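Local structure of pyridoxal kinase (Entamoeba histolytica, 4S1I) at residues T81-S86 with D111-D116; K119-S124 with A144-F149; A241-Q246 with E271-I276. The protein probably phosphorylates pyridoxal at the expense of ATP, in a metal-dependent reaction that yields pyridoxal 5'-phosphate. All coordinates share one frame; numbering follows the deposited sequence.

Contact 1: residues T81-S86 with D111-D116; sequences TGYFPS and DPILGD. With PLP (pyridoxal-5'-phosphate), chain C.
Ile-113 packs its CD1 methyl against the backbone at Gly-82 and Tyr-83, and this is the tight part of the contact: CD1 lies 3.6 Å from Gly-82 CA and 3.5 Å from Tyr-83 N. Its fully extended chain (chi2 180°) carries the methyl that far, while the CG2 branch reaches the edge of the Tyr-83 ring, near its plane, 4.0 Å from CD2. One face of that ring is covered by pyridoxal 5'-phosphate, whose C2A methyl sits over the ring centre. At Thr-81 and Asp-111 the main chains meet directly: Asp-111 N donates to Thr-81 O (2.9 Å), and Gly-82 CA makes a CH...O contact with Asp-111 O. Two waters fill the looser side: one beside the direct bond accepts from Thr-81 OG1 and donates to Gly-82 O and Asp-111 O; the other, farther along, accepts from Phe-84 N and donates to Gly-82 O and Ile-113 O (2.7 Å). Asp-111, a residue of a magnesium site, has OD2 hydrogen-bonded to Thr-221 OG1. Pro-112 centres an inverse gamma turn, closed by a weak bond from Ile-113 N to Asp-111 O. Loops leaving the C-terminal ends of the neighbouring parallel strands 78-81 and 107-110 thus border the substrate pocket, as in the ribokinase-like fold.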
loop_
_atom_site.group_PDB
_atom_site.type_symbol
_atom_site.label_atom_id
_atom_site.label_comp_id
_atom_site.label_asym_id
_atom_site.label_seq_id
_atom_site.Cartn_x
_atom_site.Cartn_y
_atom_site.Cartn_z
ATOM N N THR A 81 -15.069 1.239 4.826
ATOM C CA THR A 81 -14.751 2.627 4.749
ATOM C C THR A 81 -14.095 3.056 6.034
ATOM O O THR A 81 -14.314 2.459 7.081
ATOM C CB THR A 81 -15.967 3.496 4.465
ATOM O OG1 THR A 81 -16.869 3.456 5.554
ATOM C CG2 THR A 81 -16.643 3.113 3.184
ATOM N N GLY A 82 -13.269 4.103 5.912
ATOM C CA GLY A 82 -12.553 4.674 6.999
ATOM C C GLY A 82 -12.549 6.197 6.962
ATOM O O GLY A 82 -13.570 6.843 7.164
ATOM N N TYR A 83 -11.356 6.707 6.825
ATOM C CA TYR A 83 -11.189 8.164 6.889
ATOM C C TYR A 83 -11.518 8.922 5.614
ATOM O O TYR A 83 -11.020 8.579 4.579
ATOM C CB TYR A 83 -9.738 8.456 7.253
ATOM C CG TYR A 83 -9.349 9.929 7.428
ATOM C CD1 TYR A 83 -9.066 10.705 6.374
ATOM C CD2 TYR A 83 -9.132 10.413 8.703
ATOM C CE1 TYR A 83 -8.634 12.053 6.528
ATOM C CE2 TYR A 83 -8.715 11.731 8.859
ATOM C CZ TYR A 83 -8.446 12.525 7.766
ATOM O OH TYR A 83 -8.012 13.833 7.954
ATOM N N PHE A 84 -12.305 9.988 5.746
ATOM C CA PHE A 84 -12.585 10.944 4.628
ATOM C C PHE A 84 -12.184 12.384 5.030
ATOM O O PHE A 84 -12.519 12.858 6.143
ATOM C CB PHE A 84 -14.060 10.941 4.282
ATOM C CG PHE A 84 -14.598 9.614 3.835
ATOM C CD1 PHE A 84 -14.599 9.264 2.499
ATOM C CD2 PHE A 84 -15.153 8.732 4.767
ATOM C CE1 PHE A 84 -15.097 8.087 2.113
ATOM C CE2 PHE A 84 -15.700 7.518 4.358
ATOM C CZ PHE A 84 -15.659 7.218 3.000
ATOM N N PRO A 85 -11.533 13.085 4.119
ATOM C CA PRO A 85 -11.121 14.438 4.371
ATOM C C PRO A 85 -12.210 15.446 4.105
ATOM O O PRO A 85 -12.017 16.611 4.472
ATOM C CB PRO A 85 -9.975 14.653 3.311
ATOM C CG PRO A 85 -10.293 13.815 2.193
ATOM C CD PRO A 85 -10.939 12.607 2.830
ATOM N N SER A 86 -13.302 15.040 3.486
ATOM C CA SER A 86 -14.338 15.959 3.053
ATOM C C SER A 86 -15.644 15.212 2.900
ATOM O O SER A 86 -15.596 14.001 2.640
ATOM C CB SER A 86 -13.912 16.643 1.738
ATOM O OG SER A 86 -13.746 15.682 0.670
ATOM N N ASP A 111 -15.886 1.903 9.474
ATOM C CA ASP A 111 -15.101 2.355 10.612
ATOM C C ASP A 111 -15.306 3.890 10.591
ATOM O O ASP A 111 -14.832 4.568 9.680
ATOM C CB ASP A 111 -13.613 1.992 10.502
ATOM C CG ASP A 111 -12.842 2.279 11.753
ATOM O OD1 ASP A 111 -13.401 2.847 12.716
ATOM O OD2 ASP A 111 -11.601 2.024 11.806
ATOM N N PRO A 112 -16.105 4.434 11.530
ATOM C CA PRO A 112 -16.575 5.831 11.383
ATOM C C PRO A 112 -15.544 6.752 11.983
ATOM O O PRO A 112 -15.757 7.251 13.098
ATOM C CB PRO A 112 -17.873 5.831 12.154
ATOM C CG PRO A 112 -17.592 4.858 13.250
ATOM C CD PRO A 112 -16.748 3.772 12.653
ATOM N N ILE A 113 -14.422 6.911 11.262
ATOM C CA ILE A 113 -13.283 7.578 11.756
ATOM C C ILE A 113 -13.534 9.075 11.865
ATOM O O ILE A 113 -13.692 9.769 10.819
ATOM C CB ILE A 113 -12.078 7.334 10.851
ATOM C CG1 ILE A 113 -11.772 5.828 10.842
ATOM C CG2 ILE A 113 -10.888 8.075 11.420
ATOM C CD1 ILE A 113 -10.579 5.420 9.959
ATOM N N LEU A 114 -13.648 9.563 13.088
ATOM C CA LEU A 114 -13.885 10.954 13.380
ATOM C C LEU A 114 -12.986 11.583 14.394
ATOM O O LEU A 114 -12.689 12.797 14.332
ATOM C CB LEU A 114 -15.295 11.170 13.855
ATOM C CG LEU A 114 -16.382 10.699 12.873
ATOM C CD1 LEU A 114 -17.728 10.852 13.545
ATOM C CD2 LEU A 114 -16.379 11.438 11.512
ATOM N N GLY A 115 -12.510 10.852 15.378
ATOM C CA GLY A 115 -11.853 11.462 16.501
ATOM C C GLY A 115 -11.524 10.457 17.545
ATOM O O GLY A 115 -11.852 9.296 17.430
ATOM N N ASP A 116 -10.808 10.866 18.564
ATOM C CA ASP A 116 -10.504 9.915 19.620
ATOM C C ASP A 116 -10.182 10.701 20.901
ATOM O O ASP A 116 -9.863 11.878 20.791
ATOM C CB ASP A 116 -9.272 9.104 19.204
ATOM C CG ASP A 116 -9.180 7.775 19.942
ATOM O OD1 ASP A 116 -9.879 7.600 20.995
ATOM O OD2 ASP A 116 -8.458 6.876 19.430
HETATM N N1 PLP C . -4.381 11.165 9.884
HETATM C C2 PLP C . -4.935 10.376 8.955
HETATM C C2A PLP C . -4.763 10.706 7.533
HETATM C C3 PLP C . -5.705 9.225 9.289
HETATM O O3 PLP C . -6.255 8.475 8.410
HETATM C C4 PLP C . -5.903 8.898 10.676
HETATM C C4A PLP C . -6.677 7.746 11.024
HETATM O O4A PLP C . -6.692 7.193 12.057
HETATM C C5 PLP C . -5.255 9.794 11.531
HETATM C C6 PLP C . -4.527 10.887 11.073
HETATM C C5A PLP C . -5.263 9.708 12.970
HETATM O O4P PLP C . -4.024 10.290 13.233
HETATM P P PLP C . -3.763 11.241 14.499
HETATM O O1P PLP C . -4.563 10.768 15.642
HETATM O O2P PLP C . -4.110 12.655 14.178
HETATM O O3P PLP C . -2.342 10.957 14.706
HETATM O O HOH W 1 -15.986 5.389 7.345
HETATM O O HOH W 2 -13.933 9.645 8.112
#

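Contact 2: residues K119-S124 with A144-F149; sequences KMYTKS and ATELSF. With PLP (pyridoxal-5'-phosphate), chain C.
Met-120 and Phe-149 meet across the contact at about a right angle, the methyl CE lying 3.4 Å from Phe-149 CB and 3.9 Å from its CG. Met-120 has the largest surface buried here; its chain bends at chi2 (-65°), which swings the thioether end toward helix 144-151. The methyl approaches the phenylalanine ring obliquely, beside the root of the side chain. Thr-145, one helical turn earlier, brings its CG2 methyl to 4.2 Å from both Met-120 CE and Lys-119 N, while its OG1 is engaged by the backbone N of Gly-118. The contact lays the short antiparallel hairpin of strands 115-116 and 119-120 against the start of helix 144-151, beside the active site of this ribokinase-clan enzyme. On the side toward the bound pyridoxal 5'-phosphate the contact turns polar. A water bridges Tyr-121 OH (2.7 Å) and Glu-146 OE2, to which it donates. That carboxylate oxygen also takes the backbone N-H groups of Leu-114 and Gly-115, so three donors converge on it. Tyr-121 turns one ring face to the ligand, with C5A 3.8 Å above the ring plane and offset toward its rim.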
loop_
_atom_site.group_PDB
_atom_site.type_symbol
_atom_site.label_atom_id
_atom_site.label_comp_id
_atom_site.label_asym_id
_atom_site.label_seq_id
_atom_site.Cartn_x
_atom_site.Cartn_y
_atom_site.Cartn_z
ATOM N N LYS A 119 -11.588 14.309 21.316
ATOM C CA LYS A 119 -11.284 15.390 20.334
ATOM C C LYS A 119 -11.417 14.895 18.903
ATOM O O LYS A 119 -10.881 13.871 18.577
ATOM C CB LYS A 119 -9.887 16.047 20.528
ATOM C CG LYS A 119 -8.707 15.100 20.702
ATOM C CD LYS A 119 -7.953 14.789 19.398
ATOM C CE LYS A 119 -7.564 13.310 19.379
ATOM N NZ LYS A 119 -6.542 12.992 18.360
ATOM N N MET A 120 -12.118 15.634 18.057
ATOM C CA MET A 120 -12.278 15.236 16.652
ATOM C C MET A 120 -11.001 15.606 15.902
ATOM O O MET A 120 -10.302 16.585 16.270
ATOM C CB MET A 120 -13.439 15.981 16.001
ATOM C CG MET A 120 -14.778 15.649 16.637
ATOM S SD MET A 120 -15.100 13.894 16.304
ATOM C CE MET A 120 -16.388 13.504 17.500
ATOM N N TYR A 121 -10.701 14.815 14.883
ATOM C CA TYR A 121 -9.609 15.124 13.990
ATOM C C TYR A 121 -10.105 15.055 12.538
ATOM O O TYR A 121 -9.380 14.718 11.631
ATOM C CB TYR A 121 -8.397 14.222 14.282
ATOM C CG TYR A 121 -8.555 12.706 14.409
ATOM C CD1 TYR A 121 -8.860 11.894 13.293
ATOM C CD2 TYR A 121 -8.347 12.066 15.632
ATOM C CE1 TYR A 121 -8.953 10.532 13.437
ATOM C CE2 TYR A 121 -8.430 10.661 15.766
ATOM C CZ TYR A 121 -8.767 9.908 14.693
ATOM O OH TYR A 121 -8.850 8.494 14.802
ATOM N N THR A 122 -11.377 15.349 12.362
ATOM C CA THR A 122 -12.000 15.360 11.060
ATOM C C THR A 122 -12.776 16.660 10.944
ATOM O O THR A 122 -13.135 17.310 11.962
ATOM C CB THR A 122 -12.962 14.149 10.832
ATOM O OG1 THR A 122 -13.894 14.048 11.922
ATOM C CG2 THR A 122 -12.197 12.814 10.653
ATOM N N LYS A 123 -13.074 17.049 9.694
ATOM C CA LYS A 123 -13.970 18.197 9.503
ATOM C C LYS A 123 -15.377 17.999 10.064
ATOM O O LYS A 123 -15.912 16.919 10.041
ATOM C CB LYS A 123 -14.102 18.526 8.031
ATOM C CG LYS A 123 -12.840 18.964 7.305
ATOM C CD LYS A 123 -13.266 19.297 5.866
ATOM C CE LYS A 123 -12.189 19.931 5.016
ATOM N NZ LYS A 123 -10.821 19.368 5.168
ATOM N N SER A 124 -16.015 19.060 10.553
ATOM C CA SER A 124 -17.401 18.944 11.022
ATOM C C SER A 124 -18.358 18.453 9.948
ATOM O O SER A 124 -19.308 17.704 10.265
ATOM C CB SER A 124 -17.915 20.321 11.477
ATOM O OG SER A 124 -16.819 21.108 11.920
ATOM N N ALA A 144 -15.410 5.098 21.668
ATOM C CA ALA A 144 -16.423 5.760 22.463
ATOM C C ALA A 144 -16.674 7.200 22.042
ATOM O O ALA A 144 -17.790 7.693 22.144
ATOM C CB ALA A 144 -16.101 5.677 23.934
ATOM N N THR A 145 -15.612 7.920 21.659
ATOM C CA THR A 145 -15.720 9.285 21.264
ATOM C C THR A 145 -16.628 9.399 20.037
ATOM O O THR A 145 -17.545 10.264 19.964
ATOM C CB THR A 145 -14.275 9.871 21.008
ATOM O OG1 THR A 145 -13.536 9.913 22.225
ATOM C CG2 THR A 145 -14.342 11.278 20.411
ATOM N N GLU A 146 -16.369 8.542 19.093
ATOM C CA GLU A 146 -17.196 8.409 17.824
ATOM C C GLU A 146 -18.603 8.095 18.126
ATOM O O GLU A 146 -19.508 8.687 17.542
ATOM C CB GLU A 146 -16.570 7.455 16.801
ATOM C CG GLU A 146 -15.244 8.104 16.298
ATOM C CD GLU A 146 -14.170 7.179 15.801
ATOM O OE1 GLU A 146 -14.273 5.913 15.949
ATOM O OE2 GLU A 146 -13.193 7.676 15.216
ATOM N N LEU A 147 -18.813 7.134 19.013
ATOM C CA LEU A 147 -20.174 6.762 19.344
ATOM C C LEU A 147 -20.943 7.886 19.969
ATOM O O LEU A 147 -22.123 8.089 19.670
ATOM C CB LEU A 147 -20.192 5.551 20.327
ATOM C CG LEU A 147 -21.576 4.970 20.707
ATOM C CD1 LEU A 147 -22.285 4.461 19.440
ATOM C CD2 LEU A 147 -21.321 3.826 21.656
ATOM N N SER A 148 -20.273 8.634 20.864
ATOM C CA SER A 148 -20.910 9.781 21.475
ATOM C C SER A 148 -21.326 10.802 20.425
ATOM O O SER A 148 -22.406 11.375 20.491
ATOM C CB SER A 148 -19.889 10.413 22.472
ATOM O OG SER A 148 -20.443 11.541 23.035
ATOM N N PHE A 149 -20.424 11.090 19.497
ATOM C CA PHE A 149 -20.742 12.067 18.482
ATOM C C PHE A 149 -21.893 11.586 17.608
ATOM O O PHE A 149 -22.876 12.354 17.355
ATOM C CB PHE A 149 -19.611 12.424 17.575
ATOM C CG PHE A 149 -20.114 13.279 16.440
ATOM C CD1 PHE A 149 -20.409 14.669 16.648
ATOM C CD2 PHE A 149 -20.467 12.707 15.220
ATOM C CE1 PHE A 149 -20.939 15.426 15.638
ATOM C CE2 PHE A 149 -21.003 13.503 14.197
ATOM C CZ PHE A 149 -21.253 14.841 14.422
HETATM N N1 PLP C . -4.381 11.165 9.884
HETATM C C2 PLP C . -4.935 10.376 8.955
HETATM C C2A PLP C . -4.763 10.706 7.533
HETATM C C3 PLP C . -5.705 9.225 9.289
HETATM O O3 PLP C . -6.255 8.475 8.410
HETATM C C4 PLP C . -5.903 8.898 10.676
HETATM C C4A PLP C . -6.677 7.746 11.024
HETATM O O4A PLP C . -6.692 7.193 12.057
HETATM C C5 PLP C . -5.255 9.794 11.531
HETATM C C6 PLP C . -4.527 10.887 11.073
HETATM C C5A PLP C . -5.263 9.708 12.970
HETATM O O4P PLP C . -4.024 10.290 13.233
HETATM P P PLP C . -3.763 11.241 14.499
HETATM O O1P PLP C . -4.563 10.768 15.642
HETATM O O2P PLP C . -4.110 12.655 14.178
HETATM O O3P PLP C . -2.342 10.957 14.706
HETATM O O HOH W 3 -10.857 6.721 15.360
#

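Contact 3: residues A241-Q246 with E271-I276; sequences AISTLQ and EESFTI
Helix 234-250 is met by an irregular chain at residues 271-276, which passes closest where the CA atoms of Ser-243 and Ser-273 stand 5.5 Å apart. The loop is held at that point by a helix side chain: Ser-273 N donates to Ser-243 OG over 2.8 Å, with an angle of 164° at the hydrogen. Ser-243 OG lies beside its own backbone N (chi1 -70°) and also bonds back to Asn-239 O, one turn earlier in the helix, a pairing that fixes its rotation. The hydroxyl of Ser-273 adds a weak, long bond to the same oxygen, and Ser-243 CB rests 3.3 Å from Glu-271 O. A water that donates to both Thr-244 OG1 and Glu-271 O makes a second polar bridge. The segment runs past the helix and leads into strand 277-278, at the margin of the large mixed sheet. Phe-274 supplies the apolar half of the contact. Its CD2 approaches Ile-242 CG2 at 3.9 Å, the two side chains crossing at about a right angle, and its CZ lies 3.7 Å from Gln-246 CG, which meets the ring edge near the ring plane. Gln-246 is an ADP-binding residue; Ile-204 and Ile-206 of strand 202-207 also touch the phenylalanine side chain, which thus joins helix 234-250 to the sheet.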
loop_
_atom_site.group_PDB
_atom_site.type_symbol
_atom_site.label_atom_id
_atom_site.label_comp_id
_atom_site.label_asym_id
_atom_site.label_seq_id
_atom_site.Cartn_x
_atom_site.Cartn_y
_atom_site.Cartn_z
ATOM N N ALA A 241 -8.391 -10.407 17.300
ATOM C CA ALA A 241 -7.920 -9.083 16.900
ATOM C C ALA A 241 -7.380 -8.285 18.084
ATOM O O ALA A 241 -6.263 -7.712 18.022
ATOM C CB ALA A 241 -8.995 -8.333 16.157
ATOM N N ILE A 242 -8.154 -8.228 19.164
ATOM C CA ILE A 242 -7.698 -7.432 20.291
ATOM C C ILE A 242 -6.504 -8.121 21.002
ATOM O O ILE A 242 -5.580 -7.444 21.451
ATOM C CB ILE A 242 -8.868 -7.087 21.206
ATOM C CG1 ILE A 242 -8.524 -5.921 22.124
ATOM C CG2 ILE A 242 -9.248 -8.243 22.030
ATOM C CD1 ILE A 242 -8.362 -4.591 21.425
ATOM N N SER A 243 -6.441 -9.447 20.906
ATOM C CA SER A 243 -5.302 -10.223 21.426
ATOM C C SER A 243 -3.991 -9.902 20.644
ATOM O O SER A 243 -2.941 -9.708 21.223
ATOM C CB SER A 243 -5.608 -11.759 21.402
ATOM O OG SER A 243 -6.592 -12.010 22.376
ATOM N N THR A 244 -4.090 -9.883 19.306
ATOM C CA THR A 244 -3.004 -9.548 18.447
ATOM C C THR A 244 -2.512 -8.136 18.700
ATOM O O THR A 244 -1.334 -7.922 18.845
ATOM C CB THR A 244 -3.354 -9.779 16.988
ATOM O OG1 THR A 244 -3.506 -11.220 16.805
ATOM C CG2 THR A 244 -2.260 -9.249 16.078
ATOM N N LEU A 245 -3.446 -7.214 18.802
ATOM C CA LEU A 245 -3.110 -5.817 19.088
ATOM C C LEU A 245 -2.390 -5.685 20.418
ATOM O O LEU A 245 -1.403 -4.995 20.506
ATOM C CB LEU A 245 -4.314 -4.971 19.119
ATOM C CG LEU A 245 -4.232 -3.609 18.421
ATOM C CD1 LEU A 245 -3.020 -3.117 17.612
ATOM C CD2 LEU A 245 -5.400 -3.542 17.546
ATOM N N GLN A 246 -2.842 -6.419 21.434
ATOM C CA GLN A 246 -2.133 -6.389 22.706
ATOM C C GLN A 246 -0.737 -6.926 22.627
ATOM O O GLN A 246 0.195 -6.363 23.234
ATOM C CB GLN A 246 -2.923 -7.099 23.768
ATOM C CG GLN A 246 -4.140 -6.268 24.140
ATOM C CD GLN A 246 -3.807 -5.025 24.977
ATOM O OE1 GLN A 246 -3.957 -3.922 24.511
ATOM N NE2 GLN A 246 -3.291 -5.224 26.194
ATOM N N GLU A 271 -4.242 -16.684 18.867
ATOM C CA GLU A 271 -4.509 -16.657 20.297
ATOM C C GLU A 271 -5.735 -15.785 20.632
ATOM O O GLU A 271 -5.934 -14.722 20.036
ATOM C CB GLU A 271 -3.299 -16.155 21.057
ATOM C CG GLU A 271 -3.481 -16.135 22.557
ATOM C CD GLU A 271 -2.168 -16.103 23.350
ATOM O OE1 GLU A 271 -1.136 -15.602 22.831
ATOM O OE2 GLU A 271 -2.173 -16.591 24.514
ATOM N N GLU A 272 -6.593 -16.317 21.487
ATOM C CA GLU A 272 -7.751 -15.614 22.005
ATOM C C GLU A 272 -7.477 -15.471 23.504
ATOM O O GLU A 272 -7.729 -16.378 24.289
ATOM C CB GLU A 272 -9.054 -16.323 21.618
ATOM C CG GLU A 272 -9.218 -16.340 20.104
ATOM C CD GLU A 272 -10.389 -17.162 19.574
ATOM O OE1 GLU A 272 -11.323 -17.361 20.348
ATOM O OE2 GLU A 272 -10.375 -17.606 18.355
ATOM N N SER A 273 -6.828 -14.365 23.873
ATOM C CA SER A 273 -6.221 -14.139 25.199
ATOM C C SER A 273 -7.148 -13.611 26.299
ATOM O O SER A 273 -6.743 -13.553 27.471
ATOM C CB SER A 273 -5.117 -13.047 25.152
ATOM O OG SER A 273 -4.127 -13.361 24.224
ATOM N N PHE A 274 -8.350 -13.179 25.928
ATOM C CA PHE A 274 -9.196 -12.464 26.860
ATOM C C PHE A 274 -10.450 -13.236 27.074
ATOM O O PHE A 274 -10.767 -14.170 26.318
ATOM C CB PHE A 274 -9.455 -11.046 26.304
ATOM C CG PHE A 274 -8.201 -10.187 26.281
ATOM C CD1 PHE A 274 -7.612 -9.788 27.481
ATOM C CD2 PHE A 274 -7.554 -9.901 25.105
ATOM C CE1 PHE A 274 -6.445 -9.077 27.499
ATOM C CE2 PHE A 274 -6.383 -9.173 25.117
ATOM C CZ PHE A 274 -5.833 -8.761 26.310
ATOM N N THR A 275 -11.185 -12.821 28.097
ATOM C CA THR A 275 -12.433 -13.457 28.461
ATOM C C THR A 275 -13.652 -12.751 27.823
ATOM O O THR A 275 -13.811 -11.509 27.875
ATOM C CB THR A 275 -12.584 -13.468 29.966
ATOM O OG1 THR A 275 -11.526 -14.261 30.549
ATOM C CG2 THR A 275 -13.941 -14.032 30.357
ATOM N N ILE A 276 -14.504 -13.542 27.199
ATOM C CA ILE A 276 -15.745 -13.019 26.665
ATOM C C ILE A 276 -16.746 -12.959 27.808
ATOM O O ILE A 276 -17.063 -13.976 28.377
ATOM C CB ILE A 276 -16.277 -13.931 25.536
ATOM C CG1 ILE A 276 -15.237 -14.088 24.415
ATOM C CG2 ILE A 276 -17.629 -13.439 25.010
ATOM C CD1 ILE A 276 -14.657 -12.761 23.993
HETATM O O HOH W 4 -3.877 -13.410 18.626
#

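In the fold
Contact 1 is wholly buried near the middle of the chain, contact 2 lies at the surface, and contact 3 is partly buried at the nucleotide side. Contacts 1 and 2 adjoin, with centres about 9 Å apart: strands 115-116 and 119-120 pair as neighbours, Glu-146 and Tyr-121 reach Leu-114, and both contacts border the same pyridoxal 5'-phosphate. Contact 3 stands apart, its nearest atoms about 10 Å from contact 1 and about 12 Å from contact 2. In chemistry, contact 1 combines backbone bonding and ordered water, contact 2 joins its segments through apolar side chains and one water, and contact 3 relies on a serine hydroxyl beside an aromatic ring.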